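Local coordinates for protein esterase D (PDB 3DYI) that probably hydrolyses carboxylic esters, as a serine hydrolase of the alpha/beta-hydrolase fold, at residues Pro126-Lys131 with Ala203-Asp208. Numbering follows the deposited sequence.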
loop_
_atom_site.group_PDB
_atom_site.type_symbol
_atom_site.label_atom_id
_atom_site.label_comp_id
_atom_site.label_asym_id
_atom_site.label_seq_id
_atom_site.Cartn_x
_atom_site.Cartn_y
_atom_site.Cartn_z
ATOM N N PRO A 126 7.577 -2.761 5.067
ATOM C CA PRO A 126 8.105 -3.391 6.286
ATOM C C PRO A 126 7.390 -2.983 7.586
ATOM O O PRO A 126 7.547 -3.661 8.603
ATOM C CB PRO A 126 9.568 -2.935 6.307
ATOM C CG PRO A 126 9.872 -2.539 4.886
ATOM C CD PRO A 126 8.599 -1.937 4.399
ATOM N N ILE A 127 6.613 -1.897 7.539
ATOM C CA ILE A 127 5.831 -1.380 8.683
ATOM C C ILE A 127 6.714 -0.746 9.764
ATOM O O ILE A 127 6.560 0.434 10.093
ATOM C CB ILE A 127 4.871 -2.449 9.322
ATOM C CG1 ILE A 127 4.029 -3.175 8.256
ATOM C CG2 ILE A 127 3.993 -1.810 10.405
ATOM C CD1 ILE A 127 3.098 -2.285 7.436
ATOM N N LEU A 128 7.625 -1.537 10.320
ATOM C CA LEU A 128 8.618 -1.024 11.262
ATOM C C LEU A 128 9.428 0.082 10.582
ATOM O O LEU A 128 9.980 -0.131 9.501
ATOM C CB LEU A 128 9.532 -2.157 11.742
ATOM C CG LEU A 128 8.965 -3.177 12.742
ATOM C CD1 LEU A 128 7.819 -4.008 12.163
ATOM C CD2 LEU A 128 10.079 -4.091 13.210
ATOM N N PRO A 129 9.454 1.286 11.183
ATOM C CA PRO A 129 10.208 2.408 10.616
ATOM C C PRO A 129 11.717 2.191 10.622
ATOM O O PRO A 129 12.256 1.543 11.516
ATOM C CB PRO A 129 9.854 3.582 11.540
ATOM C CG PRO A 129 8.619 3.161 12.242
ATOM C CD PRO A 129 8.735 1.681 12.406
ATOM N N GLY A 130 12.388 2.731 9.613
ATOM C CA GLY A 130 13.831 2.603 9.506
ATOM C C GLY A 130 14.371 3.565 8.478
ATOM O O GLY A 130 13.653 4.459 8.008
ATOM N N LYS A 131 15.640 3.378 8.135
ATOM C CA LYS A 131 16.301 4.189 7.129
ATOM C C LYS A 131 15.570 4.063 5.798
ATOM O O LYS A 131 15.244 2.958 5.354
ATOM C CB LYS A 131 17.782 3.802 6.996
ATOM C CG LYS A 131 18.048 2.379 6.520
ATOM N N ALA A 203 11.495 -6.126 6.622
ATOM C CA ALA A 203 10.430 -7.079 6.298
ATOM C C ALA A 203 10.588 -8.387 7.079
ATOM O O ALA A 203 9.594 -9.046 7.393
ATOM C CB ALA A 203 10.368 -7.347 4.792
ATOM N N TYR A 204 11.829 -8.754 7.400
ATOM C CA TYR A 204 12.080 -9.950 8.215
ATOM C C TYR A 204 11.597 -9.750 9.645
ATOM O O TYR A 204 11.112 -10.684 10.284
ATOM C CB TYR A 204 13.563 -10.331 8.210
ATOM C CG TYR A 204 14.081 -10.739 6.850
ATOM C CD1 TYR A 204 13.867 -12.028 6.360
ATOM C CD2 TYR A 204 14.788 -9.833 6.053
ATOM C CE1 TYR A 204 14.341 -12.412 5.111
ATOM C CE2 TYR A 204 15.268 -10.204 4.803
ATOM C CZ TYR A 204 15.038 -11.495 4.339
ATOM O OH TYR A 204 15.504 -11.870 3.105
ATOM N N GLN A 205 11.731 -8.525 10.140
ATOM C CA GLN A 205 11.254 -8.189 11.475
ATOM C C GLN A 205 9.719 -8.147 11.529
ATOM O O GLN A 205 9.119 -8.568 12.523
ATOM C CB GLN A 205 11.894 -6.887 11.960
ATOM C CG GLN A 205 13.385 -7.052 12.269
ATOM C CD GLN A 205 14.097 -5.739 12.570
ATOM O OE1 GLN A 205 15.232 -5.528 12.136
ATOM N NE2 GLN A 205 13.438 -4.855 13.316
ATOM N N LEU A 206 9.093 -7.667 10.453
ATOM C CA LEU A 206 7.636 -7.718 10.312
ATOM C C LEU A 206 7.154 -9.166 10.391
ATOM O O LEU A 206 6.269 -9.487 11.183
ATOM C CB LEU A 206 7.183 -7.084 8.989
ATOM C CG LEU A 206 5.713 -7.277 8.592
ATOM C CD1 LEU A 206 4.756 -6.642 9.604
ATOM C CD2 LEU A 206 5.451 -6.730 7.194
ATOM N N ARG A 207 7.758 -10.027 9.571
ATOM C CA ARG A 207 7.497 -11.468 9.596
ATOM C C ARG A 207 7.560 -12.032 11.019
ATOM O O ARG A 207 6.640 -12.721 11.461
ATOM C CB ARG A 207 8.512 -12.191 8.704
ATOM C CG ARG A 207 8.365 -13.715 8.677
ATOM C CD ARG A 207 9.639 -14.390 8.157
ATOM N NE ARG A 207 10.788 -14.174 9.041
ATOM C CZ ARG A 207 12.041 -14.506 8.745
ATOM N NH1 ARG A 207 12.325 -15.075 7.579
ATOM N NH2 ARG A 207 13.014 -14.266 9.619
ATOM N N ASP A 208 8.642 -11.715 11.729
ATOM C CA ASP A 208 8.905 -12.284 13.058
ATOM C C ASP A 208 7.988 -11.722 14.147
ATOM O O ASP A 208 7.794 -12.356 15.196
ATOM C CB ASP A 208 10.377 -12.083 13.444
ATOM C CG ASP A 208 11.340 -12.852 12.539
ATOM O OD1 ASP A 208 10.897 -13.722 11.765
ATOM O OD2 ASP A 208 12.557 -12.587 12.619
#
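In this alpha/beta-hydrolase fold, the loop that leaves strand 119-123 at its C-terminal end packs against helix 202-209, which follows the neighbouring parallel strand 187-192. The backbones come nearest at Pro126 and Ala203, whose CA atoms are 4.4 Å apart; the proline ring sets its CB 3.7 Å from Ala203 N. Leu206 fills the middle of the contact. Its CG lies anti to the backbone N (chi1 170°), which sends both methyls toward the loop: CD1 reaches Ile127 CG1 at 3.8 Å and CD2 stands slightly farther from the same carbon, the two side chains running at a slant. Leu206 CB meets the carbonyl of Pro126, 3.5 Å from its O; that oxygen accepts the backbone hydrogen bond from Leu128 N (2.7 Å) that closes a classic gamma turn with Ile127 (phi 72°, psi -60°) at its middle. The turn directs the Leu128 side chain to the helix. Its CD2 rests on Gln205, 3.4 Å from NE2 and 3.6 Å from CB, the two side chains crossing nearly at right angles, while CD1 lies over the backbone of Leu206. Ile189 and Leu180 also pack on Leu206, and Val176 on Ile127. An alanine at Leu206 would keep the CB but would probably open a gap between Ile127 CG1, Leu180 and Ile189, leaving Ile127 with less apolar cover. Pro126 lies about 6 Å, side chain to side chain, from both predicted nucleophile Ser101 and predicted charge-relay His226, at the C-terminal ends of the parallel strands, the active-site position in an alpha/beta-hydrolase fold.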